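Local coordinates for protein trehalose monomycolate exporter MmpL3 (Mycobacterium tuberculosis, PDB 7NVH) that exports trehalose monomycolate, probably across the mycobacterial inner membrane, as a transporter of the RND permease clan, at residues 212-217 with 245-250; 255-260 with 277-282; 283-287 with 575-579; 595-599 with 631-635; 653-659 with 727-731. All blocks are in the same frame, centred on the assembly; numbering follows the deposited sequence.

In the fold
Followed from the N terminus, the five contacts come strictly in series, with none nesting in or crossing another. Contact 1 closes a connection of 27 residues, mostly helical, between helix 203-227 and the junction of helices 237-246 and 248-265. Contact 2 closes the hairpin that follows, and shares helix 248-265 with contact 1. Contact 3 spans 287 residues and ties helix 270-297, in the first half of the chain, to helix 559-577 in the second; it touches contact 2 where I256 meets V285. Contact 4 closes 31 residues between helices 582-607 and 624-654. Contact 5 closes 67, mostly helical, joining the C-terminal end of helix 624-654 and the start of helix 659-669 to the loop after helix 694-726.

Contact 1: residues 212-217 with 245-250; sequences VGGLCI and GLGIAI
G213 faces A249 with their CA atoms 5.1 Å apart, and I217 faces G245 at the same CA separation. Residue numbers rise on one segment as they fall on the other, so helix 203-227 runs antiparallel to the junction of helices 237-246 and 248-265. Glycine stands at one member of each pair, which is consistent with the close backbone approach; A249 CB lies 4.1 Å from G213 CA. C216 holds its sulfur anti to the backbone N (chi1 174°), and from there SG reaches G245 CA and A249 CB, each at 3.8 Å. Next, the CG2 branch of I217 comes within 3.4 Å of G245 O and meets L246 CG at 3.8 Å. At the other end V212 CG1 approaches A249 O. S321 of helix 305-336 touches both C216 and A249, while helix 176-200 packs on L246 and I250, which places the joint inside the helix bundle of the membrane domain. The carbonyls of G213 and G245 are two acceptors and do not bond each other; G213 O is taken by I217 N. Aliphatic carbons, a sulfur and backbone atoms meet with no polar bond between the segments, implying that cohesion rests on van der Waals fit.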
# COMPACT_ATOMS: atom_id res chain seq x y z
N VAL A 212 11.65 -19.73 5.71
CA VAL A 212 11.04 -18.83 6.68
C VAL A 212 10.15 -17.81 5.98
O VAL A 212 9.05 -17.51 6.45
CB VAL A 212 12.13 -18.14 7.53
CG1 VAL A 212 11.53 -17.07 8.41
CG2 VAL A 212 12.87 -19.17 8.36
N GLY A 213 10.61 -17.27 4.85
CA GLY A 213 9.79 -16.33 4.11
C GLY A 213 8.51 -16.95 3.59
O GLY A 213 7.44 -16.34 3.66
N GLY A 214 8.59 -18.17 3.06
CA GLY A 214 7.40 -18.84 2.58
C GLY A 214 6.42 -19.14 3.69
O GLY A 214 5.21 -18.95 3.53
N LEU A 215 6.92 -19.60 4.84
CA LEU A 215 6.05 -19.83 5.98
C LEU A 215 5.41 -18.53 6.45
O LEU A 215 4.24 -18.51 6.84
CB LEU A 215 6.85 -20.48 7.12
CG LEU A 215 7.18 -21.96 6.95
CD1 LEU A 215 7.93 -22.47 8.17
CD2 LEU A 215 5.92 -22.77 6.72
N CYS A 216 6.17 -17.44 6.43
CA CYS A 216 5.63 -16.15 6.84
C CYS A 216 4.51 -15.70 5.92
O CYS A 216 3.46 -15.24 6.38
CB CYS A 216 6.75 -15.10 6.88
SG CYS A 216 6.17 -13.43 7.22
N ILE A 217 4.71 -15.82 4.60
CA ILE A 217 3.66 -15.39 3.68
C ILE A 217 2.47 -16.33 3.69
O ILE A 217 1.36 -15.90 3.37
CB ILE A 217 4.20 -15.20 2.25
CG1 ILE A 217 4.35 -16.55 1.53
CG2 ILE A 217 5.48 -14.40 2.24
CD1 ILE A 217 4.87 -16.43 0.12
N GLY A 245 6.69 -10.17 3.66
CA GLY A 245 6.98 -11.53 4.05
C GLY A 245 8.05 -12.15 3.19
O GLY A 245 8.44 -13.30 3.42
N LEU A 246 8.52 -11.42 2.18
CA LEU A 246 9.69 -11.88 1.44
C LEU A 246 10.84 -10.89 1.42
O LEU A 246 11.92 -11.25 0.95
CB LEU A 246 9.30 -12.23 0.00
CG LEU A 246 8.27 -13.35 -0.05
CD1 LEU A 246 7.46 -13.28 -1.31
CD2 LEU A 246 8.95 -14.71 0.07
N GLY A 247 10.66 -9.67 1.91
CA GLY A 247 11.81 -8.81 2.08
C GLY A 247 12.37 -8.88 3.48
O GLY A 247 13.51 -9.29 3.68
N ILE A 248 11.55 -8.56 4.49
CA ILE A 248 12.10 -8.53 5.84
C ILE A 248 12.04 -9.90 6.48
O ILE A 248 12.88 -10.22 7.33
CB ILE A 248 11.38 -7.48 6.71
CG1 ILE A 248 9.99 -7.96 7.07
CG2 ILE A 248 11.30 -6.16 5.98
CD1 ILE A 248 9.39 -7.22 8.21
N ALA A 249 11.08 -10.74 6.11
CA ALA A 249 11.08 -12.11 6.60
C ALA A 249 12.29 -12.88 6.08
O ALA A 249 12.67 -13.89 6.69
CB ALA A 249 9.79 -12.83 6.19
N ILE A 250 12.88 -12.44 4.98
CA ILE A 250 14.12 -13.04 4.50
C ILE A 250 15.34 -12.31 5.05
O ILE A 250 16.38 -12.93 5.27
CB ILE A 250 14.12 -13.09 2.97
CG1 ILE A 250 13.01 -14.02 2.48
CG2 ILE A 250 15.45 -13.57 2.44
CD1 ILE A 250 13.12 -14.39 1.02

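Contact 2: residues 255-260 with 277-282; sequences FIVSRF and TVITAG
T277 lies against I256, R259 and F260 in an antiparallel helical hairpin, in which helix 248-265 turns back into helix 270-297. The short axes approach to 9.2 Å, with their directions 140° apart. Along the second helix, T277 comes first. Its hydroxyl is anti to the backbone N (chi1 -171°), which brings OG1 to I256 O for a weak hydrogen bond of 3.3 Å; that carbonyl already accepts F260 N within its own helix. T277 CG2 meets the F260 ring at its edge, 4.1 Å from CD1, while the R259 stem slides past T277 in the opposite direction. Next comes T280, whose OG1 sits over one face of the R259 guanidinium. The angle is poor for a bond from NH1, and OG1 has instead a weak bond to R276 O. The guanidinium finds its stronger partners in the carboxylates of E263 and, from helix 624-654, E651, so the arginine also links the hairpin to the second half of the chain. A wider pi-type turn occupies 278-282, evidenced by G282 N bonding to T277 O. Within it, A281 points its methyl at the first helix, where CB contacts both R259 CB at 3.8 Å and I256 CG1 at 3.9 Å. Finally, at G282 the contact is to the backbone: I256 CD1 ends 4.3 Å from G282 CA.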
# COMPACT_ATOMS: atom_id res chain seq x y z
N PHE A 255 20.06 -12.53 8.73
CA PHE A 255 20.84 -12.11 9.89
C PHE A 255 21.02 -13.26 10.87
O PHE A 255 22.13 -13.48 11.37
CB PHE A 255 20.19 -10.91 10.56
CG PHE A 255 20.50 -9.60 9.90
CD1 PHE A 255 21.60 -8.87 10.29
CD2 PHE A 255 19.70 -9.12 8.88
CE1 PHE A 255 21.90 -7.67 9.68
CE2 PHE A 255 20.00 -7.92 8.26
CZ PHE A 255 21.09 -7.19 8.66
N ILE A 256 19.96 -14.01 11.14
CA ILE A 256 20.06 -15.06 12.16
C ILE A 256 20.93 -16.22 11.67
O ILE A 256 21.76 -16.75 12.42
CB ILE A 256 18.66 -15.52 12.59
CG1 ILE A 256 18.01 -14.41 13.41
CG2 ILE A 256 18.74 -16.80 13.40
CD1 ILE A 256 16.59 -14.68 13.76
N VAL A 257 20.77 -16.62 10.40
CA VAL A 257 21.59 -17.70 9.87
C VAL A 257 23.06 -17.28 9.80
O VAL A 257 23.96 -18.06 10.12
CB VAL A 257 21.07 -18.13 8.49
CG1 VAL A 257 22.08 -19.01 7.78
CG2 VAL A 257 19.75 -18.86 8.63
N SER A 258 23.32 -16.03 9.39
CA SER A 258 24.70 -15.56 9.35
C SER A 258 25.30 -15.52 10.75
O SER A 258 26.47 -15.87 10.93
CB SER A 258 24.75 -14.18 8.71
OG SER A 258 24.31 -13.18 9.61
N ARG A 259 24.53 -15.09 11.74
CA ARG A 259 25.04 -15.07 13.11
C ARG A 259 25.32 -16.47 13.61
O ARG A 259 26.32 -16.70 14.30
CB ARG A 259 24.05 -14.36 14.03
CG ARG A 259 24.62 -14.00 15.38
CD ARG A 259 25.83 -13.10 15.23
NE ARG A 259 26.77 -13.27 16.32
CZ ARG A 259 26.89 -12.42 17.34
NH1 ARG A 259 26.12 -11.35 17.40
NH2 ARG A 259 27.78 -12.66 18.29
N PHE A 260 24.46 -17.43 13.28
CA PHE A 260 24.70 -18.81 13.68
C PHE A 260 25.97 -19.36 13.03
O PHE A 260 26.77 -20.03 13.69
CB PHE A 260 23.51 -19.69 13.32
CG PHE A 260 23.69 -21.14 13.66
CD1 PHE A 260 23.47 -21.58 14.95
CD2 PHE A 260 24.09 -22.05 12.71
CE1 PHE A 260 23.63 -22.91 15.27
CE2 PHE A 260 24.26 -23.38 13.03
CZ PHE A 260 24.03 -23.81 14.31
N THR A 277 23.34 -17.08 19.23
CA THR A 277 22.68 -16.46 18.09
C THR A 277 21.28 -15.99 18.46
O THR A 277 20.86 -14.93 17.98
CB THR A 277 22.64 -17.40 16.88
OG1 THR A 277 22.17 -16.67 15.74
CG2 THR A 277 21.71 -18.57 17.10
N VAL A 278 20.57 -16.71 19.33
CA VAL A 278 19.32 -16.17 19.85
C VAL A 278 19.58 -14.86 20.57
O VAL A 278 19.18 -13.80 20.10
CB VAL A 278 18.62 -17.20 20.76
CG1 VAL A 278 17.51 -16.52 21.54
CG2 VAL A 278 18.05 -18.33 19.93
N ILE A 279 20.36 -14.92 21.65
CA ILE A 279 20.66 -13.79 22.52
C ILE A 279 20.95 -12.52 21.72
O ILE A 279 20.47 -11.44 22.06
CB ILE A 279 21.84 -14.12 23.45
CG1 ILE A 279 21.40 -15.07 24.56
CG2 ILE A 279 22.42 -12.86 24.06
CD1 ILE A 279 22.50 -15.43 25.52
N THR A 280 21.74 -12.64 20.65
CA THR A 280 22.08 -11.44 19.89
C THR A 280 21.15 -11.19 18.71
O THR A 280 20.43 -10.19 18.67
CB THR A 280 23.53 -11.53 19.41
OG1 THR A 280 23.61 -12.42 18.29
CG2 THR A 280 24.42 -12.04 20.51
N ALA A 281 21.15 -12.10 17.73
CA ALA A 281 20.45 -11.84 16.48
C ALA A 281 18.94 -11.90 16.66
O ALA A 281 18.22 -11.12 16.05
CB ALA A 281 20.91 -12.83 15.41
N GLY A 282 18.44 -12.85 17.46
CA GLY A 282 17.01 -12.91 17.68
C GLY A 282 16.50 -11.70 18.43
O GLY A 282 15.40 -11.22 18.17

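Contact 3: residues 283-287 with 575-579; sequences RTVTF and FLAFG
R283 reaches the last carbonyls of helix 559-577 with both terminal nitrogens. NH1 donates to A577 O at 3.3 Å with an N-H...O angle of 160°; the oxygen lies in the guanidinium plane, and the donor meets one of its lone pairs in the carbonyl plane. The second bond, NH2 to L576 O at 3.2 Å, is more bent (136°), its donor tilted from the carbonyl plane. An arm extended from CG to NE, with CG anti to the backbone N (chi1 -176°), carries the group across. NH2 also bonds L746 O in the C-terminal loop, so this nitrogen serves two carbonyls. Because helical geometry ends at F578, a positive group here would probably interact favourably with the negative end of the helix dipole. The contact thus fastens helix 270-297 of the first MMPL half to a helix end in the second. Ring contacts form the other class. The methyl of A577 sits over one face of F287, with CB 3.9 Å from the ring centroid in a CH-pi contact. L576 crosses the same phenylalanine at about a right angle, CB lying 3.7 Å from CE1. Within the first segment, F287 CE2 in turn lies 3.6 Å above the plane of the R283 guanidinium, over its centre.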
# COMPACT_ATOMS: atom_id res chain seq x y z
N ARG A 283 17.29 -11.19 19.37
CA ARG A 283 16.94 -9.95 20.05
C ARG A 283 16.88 -8.79 19.07
O ARG A 283 15.93 -7.99 19.09
CB ARG A 283 17.95 -9.66 21.16
CG ARG A 283 17.62 -8.45 22.00
CD ARG A 283 18.72 -8.20 23.02
NE ARG A 283 18.39 -7.11 23.92
CZ ARG A 283 18.52 -5.82 23.61
NH1 ARG A 283 18.97 -5.47 22.42
NH2 ARG A 283 18.20 -4.89 24.50
N THR A 284 17.88 -8.69 18.19
CA THR A 284 17.87 -7.62 17.19
C THR A 284 16.66 -7.74 16.26
O THR A 284 16.02 -6.74 15.93
CB THR A 284 19.16 -7.64 16.39
OG1 THR A 284 20.27 -7.44 17.28
CG2 THR A 284 19.16 -6.54 15.35
N VAL A 285 16.34 -8.96 15.84
CA VAL A 285 15.21 -9.19 14.95
C VAL A 285 13.90 -8.84 15.64
O VAL A 285 13.01 -8.22 15.05
CB VAL A 285 15.22 -10.65 14.46
CG1 VAL A 285 13.88 -11.02 13.86
CG2 VAL A 285 16.32 -10.85 13.44
N THR A 286 13.75 -9.24 16.91
CA THR A 286 12.55 -8.92 17.66
C THR A 286 12.37 -7.41 17.80
O THR A 286 11.27 -6.89 17.64
CB THR A 286 12.60 -9.58 19.03
OG1 THR A 286 12.72 -10.99 18.88
CG2 THR A 286 11.34 -9.26 19.82
N PHE A 287 13.46 -6.70 18.08
CA PHE A 287 13.35 -5.25 18.22
C PHE A 287 13.05 -4.59 16.88
O PHE A 287 12.29 -3.62 16.83
CB PHE A 287 14.62 -4.68 18.84
CG PHE A 287 14.56 -4.61 20.34
CD1 PHE A 287 13.84 -3.61 20.96
CD2 PHE A 287 15.21 -5.55 21.11
CE1 PHE A 287 13.77 -3.55 22.34
CE2 PHE A 287 15.14 -5.49 22.49
CZ PHE A 287 14.43 -4.49 23.10
N PHE A 575 15.59 3.16 22.39
CA PHE A 575 16.30 3.26 23.66
C PHE A 575 16.38 1.91 24.35
O PHE A 575 17.37 1.59 25.01
CB PHE A 575 15.64 4.28 24.58
CG PHE A 575 15.88 4.01 26.03
CD1 PHE A 575 17.11 4.25 26.60
CD2 PHE A 575 14.87 3.49 26.83
CE1 PHE A 575 17.34 3.99 27.93
CE2 PHE A 575 15.09 3.23 28.16
CZ PHE A 575 16.33 3.48 28.71
N LEU A 576 15.32 1.11 24.25
CA LEU A 576 15.36 -0.23 24.83
C LEU A 576 16.33 -1.13 24.07
O LEU A 576 17.05 -1.92 24.68
CB LEU A 576 13.96 -0.84 24.86
CG LEU A 576 12.93 -0.08 25.68
CD1 LEU A 576 11.53 -0.60 25.40
CD2 LEU A 576 13.25 -0.16 27.16
N ALA A 577 16.36 -1.01 22.74
CA ALA A 577 17.28 -1.83 21.95
C ALA A 577 18.72 -1.41 22.16
O ALA A 577 19.60 -2.25 22.40
CB ALA A 577 16.91 -1.74 20.47
N PHE A 578 19.00 -0.11 22.08
CA PHE A 578 20.33 0.44 22.32
C PHE A 578 20.31 1.11 23.68
O PHE A 578 19.66 2.14 23.85
CB PHE A 578 20.72 1.46 21.25
CG PHE A 578 20.38 1.05 19.85
CD1 PHE A 578 20.45 -0.27 19.44
CD2 PHE A 578 19.97 2.01 18.93
CE1 PHE A 578 20.12 -0.62 18.15
CE2 PHE A 578 19.65 1.66 17.65
CZ PHE A 578 19.72 0.34 17.26
N GLY A 579 21.06 0.57 24.63
CA GLY A 579 21.00 1.12 25.97
C GLY A 579 21.61 2.51 26.06
O GLY A 579 22.53 2.74 26.85

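Contact 4: residues 595-599 with 631-635; sequences LGSTM and IALVF
L595 is the main bump of this interface, pushing its forked end into a hollow between I631, V634 and F635. With CG anti to the backbone N (chi1 174°), the leucine sends its two methyls to different walls. CD2 presses on I631 CG2 at 3.6 Å and also comes to the edge of the F635 ring, 4.2 Å from its CD1. CD1 goes deeper, resting 3.8 Å from I631 CA, with V634 CG1 at the same distance on another side. The fit works in reverse too: the side chain of I631 enters the gap between L595 and M599, one turn apart on the facing helix. M599 brings its SD to I631 CG1, at 3.9 Å. T598 and V634 slide past each other in opposite directions, their CG2 methyls meeting more loosely at 4.2 Å. The helix segments run roughly antiparallel, at 129°, and their axes come no closer than 10.3 Å, which accords with side chains filling the space between backbones. Among the neighbours, A706 of helix 694-726 touches both T598 and V634, and helix 559-577 packs on F635 through L566, L567 and T570.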
# COMPACT_ATOMS: atom_id res chain seq x y z
N LEU A 595 13.23 9.38 4.78
CA LEU A 595 11.84 9.47 4.36
C LEU A 595 11.60 10.70 3.49
O LEU A 595 10.92 10.62 2.47
CB LEU A 595 10.93 9.50 5.59
CG LEU A 595 9.44 9.73 5.34
CD1 LEU A 595 8.90 8.74 4.33
CD2 LEU A 595 8.69 9.63 6.65
N GLY A 596 12.17 11.84 3.89
CA GLY A 596 12.01 13.04 3.08
C GLY A 596 12.61 12.89 1.70
O GLY A 596 11.99 13.27 0.70
N SER A 597 13.82 12.33 1.62
CA SER A 597 14.45 12.14 0.32
C SER A 597 13.67 11.15 -0.54
O SER A 597 13.54 11.34 -1.75
CB SER A 597 15.89 11.68 0.50
OG SER A 597 16.60 12.59 1.31
N THR A 598 13.16 10.08 0.07
CA THR A 598 12.37 9.11 -0.68
C THR A 598 11.10 9.74 -1.23
O THR A 598 10.74 9.50 -2.39
CB THR A 598 12.04 7.91 0.21
OG1 THR A 598 13.24 7.21 0.55
CG2 THR A 598 11.09 6.97 -0.50
N MET A 599 10.41 10.54 -0.42
CA MET A 599 9.20 11.19 -0.90
C MET A 599 9.52 12.20 -2.00
O MET A 599 8.77 12.32 -2.97
CB MET A 599 8.47 11.87 0.26
CG MET A 599 7.58 10.93 1.04
SD MET A 599 6.45 11.79 2.16
CE MET A 599 7.55 13.00 2.90
N ILE A 631 5.02 6.32 4.10
CA ILE A 631 5.70 6.95 5.22
C ILE A 631 5.97 5.92 6.32
O ILE A 631 7.10 5.78 6.80
CB ILE A 631 4.88 8.14 5.75
CG1 ILE A 631 5.03 9.35 4.83
CG2 ILE A 631 5.28 8.48 7.17
CD1 ILE A 631 4.01 10.43 5.08
N ALA A 632 4.93 5.18 6.71
CA ALA A 632 5.08 4.21 7.78
C ALA A 632 6.10 3.14 7.42
O ALA A 632 7.01 2.84 8.21
CB ALA A 632 3.73 3.57 8.10
N LEU A 633 5.98 2.55 6.23
CA LEU A 633 6.88 1.47 5.84
C LEU A 633 8.32 1.95 5.71
O LEU A 633 9.24 1.26 6.16
CB LEU A 633 6.40 0.83 4.54
CG LEU A 633 5.13 -0.01 4.63
CD1 LEU A 633 4.88 -0.76 3.34
CD2 LEU A 633 5.21 -0.97 5.80
N VAL A 634 8.53 3.11 5.09
CA VAL A 634 9.88 3.62 4.90
C VAL A 634 10.52 3.93 6.24
O VAL A 634 11.67 3.55 6.50
CB VAL A 634 9.86 4.86 3.99
CG1 VAL A 634 11.14 5.66 4.15
CG2 VAL A 634 9.67 4.45 2.54
N PHE A 635 9.79 4.60 7.13
CA PHE A 635 10.33 4.90 8.46
C PHE A 635 10.67 3.61 9.20
O PHE A 635 11.77 3.47 9.75
CB PHE A 635 9.32 5.73 9.25
CG PHE A 635 9.94 6.56 10.33
CD1 PHE A 635 10.16 7.91 10.14
CD2 PHE A 635 10.29 5.99 11.54
CE1 PHE A 635 10.73 8.68 11.13
CE2 PHE A 635 10.86 6.76 12.54
CZ PHE A 635 11.08 8.10 12.33

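Contact 5: residues 653-659 with 727-731; sequences RERGMST and GDDCW
W731 presents one indole face to the aliphatic arm of R653 and the other to C730 CB of its own segment. R653 CD stands 3.6 Å from the centroid of the five-membered ring, only 13° off its normal, a CH-pi contact over the face. C730 CB lies 4.1 Å above the opposite face. At the edge, T659 CG2 comes within 3.4 Å of W731 NE1. The guanidinium is not stacked on the indole: the two planes are 42° apart, and NH1 approaches W731 CD1 obliquely. The arginine bends at chi2 (84°), letting its methylene groups cross the ring while its charged end goes on toward D728. There OD1 lies at the guanidinium edge, in a long salt bridge of 3.8 Å from NH1, and the place of that oxygen is uncertain. The indole N-H has a weak bond to T659 OG1, equally doubtful because the hydroxyl is modelled too close to the aspartate. Here two helix-terminating turns meet. Helix 624-654 ends in a turn in which G656 N bonds R653 O at 3.0 Å, and the chain passes through S658, at the N-cap position, into helix 659-669. Helix 694-726 gives way at G727; both glycines have positive phi. T659 CG2 also packs on the carbonyl of that second glycine, 3.4 Å from G727 O. The tryptophan is seated further by M649 and V650, A662 and M723, while W731 O accepts a hydrogen bond from R738 NH2.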
# COMPACT_ATOMS: atom_id res chain seq x y z
N ARG A 653 30.84 -2.45 21.79
CA ARG A 653 31.23 -1.46 22.79
C ARG A 653 31.23 -2.05 24.19
O ARG A 653 32.14 -1.78 24.99
CB ARG A 653 30.31 -0.25 22.72
CG ARG A 653 30.42 0.68 23.91
CD ARG A 653 31.57 1.64 23.75
NE ARG A 653 32.06 2.13 25.03
CZ ARG A 653 32.77 3.24 25.19
NH1 ARG A 653 33.08 3.98 24.14
NH2 ARG A 653 33.17 3.61 26.39
N GLU A 654 30.23 -2.87 24.51
CA GLU A 654 30.17 -3.49 25.82
C GLU A 654 31.35 -4.42 26.07
O GLU A 654 31.68 -4.70 27.23
CB GLU A 654 28.86 -4.25 25.99
CG GLU A 654 27.62 -3.38 25.91
CD GLU A 654 27.34 -2.63 27.20
OE1 GLU A 654 26.28 -1.97 27.29
OE2 GLU A 654 28.17 -2.70 28.13
N ARG A 655 31.99 -4.91 25.01
CA ARG A 655 33.16 -5.77 25.13
C ARG A 655 34.43 -4.99 25.44
O ARG A 655 35.53 -5.56 25.33
CB ARG A 655 33.34 -6.59 23.85
CG ARG A 655 32.37 -7.75 23.72
CD ARG A 655 32.89 -8.80 22.76
NE ARG A 655 33.55 -8.21 21.60
CZ ARG A 655 33.04 -8.22 20.37
NH1 ARG A 655 31.87 -8.80 20.13
NH2 ARG A 655 33.71 -7.66 19.37
N GLY A 656 34.32 -3.72 25.82
CA GLY A 656 35.47 -2.91 26.15
C GLY A 656 36.05 -2.11 25.01
O GLY A 656 36.98 -1.33 25.24
N MET A 657 35.53 -2.27 23.80
CA MET A 657 36.06 -1.54 22.66
C MET A 657 35.80 -0.04 22.80
O MET A 657 34.77 0.38 23.33
CB MET A 657 35.43 -2.05 21.36
CG MET A 657 35.68 -3.52 21.07
SD MET A 657 37.27 -3.86 20.28
CE MET A 657 38.35 -4.05 21.70
N SER A 658 36.75 0.76 22.33
CA SER A 658 36.57 2.20 22.31
C SER A 658 35.46 2.56 21.32
O SER A 658 34.92 1.71 20.62
CB SER A 658 37.88 2.90 21.95
OG SER A 658 37.84 4.27 22.31
N THR A 659 35.12 3.85 21.27
CA THR A 659 34.03 4.28 20.40
C THR A 659 34.37 4.08 18.93
O THR A 659 33.52 3.66 18.14
CB THR A 659 33.68 5.74 20.67
OG1 THR A 659 33.43 5.92 22.07
CG2 THR A 659 32.44 6.14 19.89
N GLY A 727 31.12 11.32 19.57
CA GLY A 727 32.15 10.93 20.51
C GLY A 727 31.73 9.81 21.42
O GLY A 727 30.92 8.96 21.04
N ASP A 728 32.27 9.80 22.64
CA ASP A 728 31.96 8.76 23.62
C ASP A 728 30.56 8.90 24.20
O ASP A 728 30.14 8.02 24.96
CB ASP A 728 32.99 8.79 24.75
CG ASP A 728 34.35 8.31 24.30
OD1 ASP A 728 34.41 7.43 23.42
OD2 ASP A 728 35.37 8.81 24.83
N ASP A 729 29.83 9.96 23.86
CA ASP A 729 28.49 10.19 24.36
C ASP A 729 27.42 9.49 23.53
O ASP A 729 26.23 9.64 23.83
CB ASP A 729 28.20 11.69 24.43
CG ASP A 729 28.65 12.31 25.73
OD1 ASP A 729 28.76 11.58 26.74
OD2 ASP A 729 28.91 13.53 25.76
N CYS A 730 27.80 8.74 22.50
CA CYS A 730 26.83 7.92 21.79
C CYS A 730 26.24 6.85 22.70
O CYS A 730 25.13 6.37 22.46
CB CYS A 730 27.48 7.24 20.58
SG CYS A 730 28.03 8.33 19.28
N TRP A 731 26.97 6.47 23.74
CA TRP A 731 26.65 5.30 24.55
C TRP A 731 26.06 5.70 25.90
O TRP A 731 26.08 4.92 26.85
CB TRP A 731 27.89 4.45 24.76
CG TRP A 731 28.69 4.28 23.51
CD1 TRP A 731 29.91 4.81 23.24
CD2 TRP A 731 28.31 3.54 22.34
NE1 TRP A 731 30.33 4.44 21.99
CE2 TRP A 731 29.36 3.66 21.42
CE3 TRP A 731 27.19 2.78 22.00
CZ2 TRP A 731 29.32 3.05 20.17
CZ3 TRP A 731 27.15 2.18 20.76
CH2 TRP A 731 28.21 2.32 19.86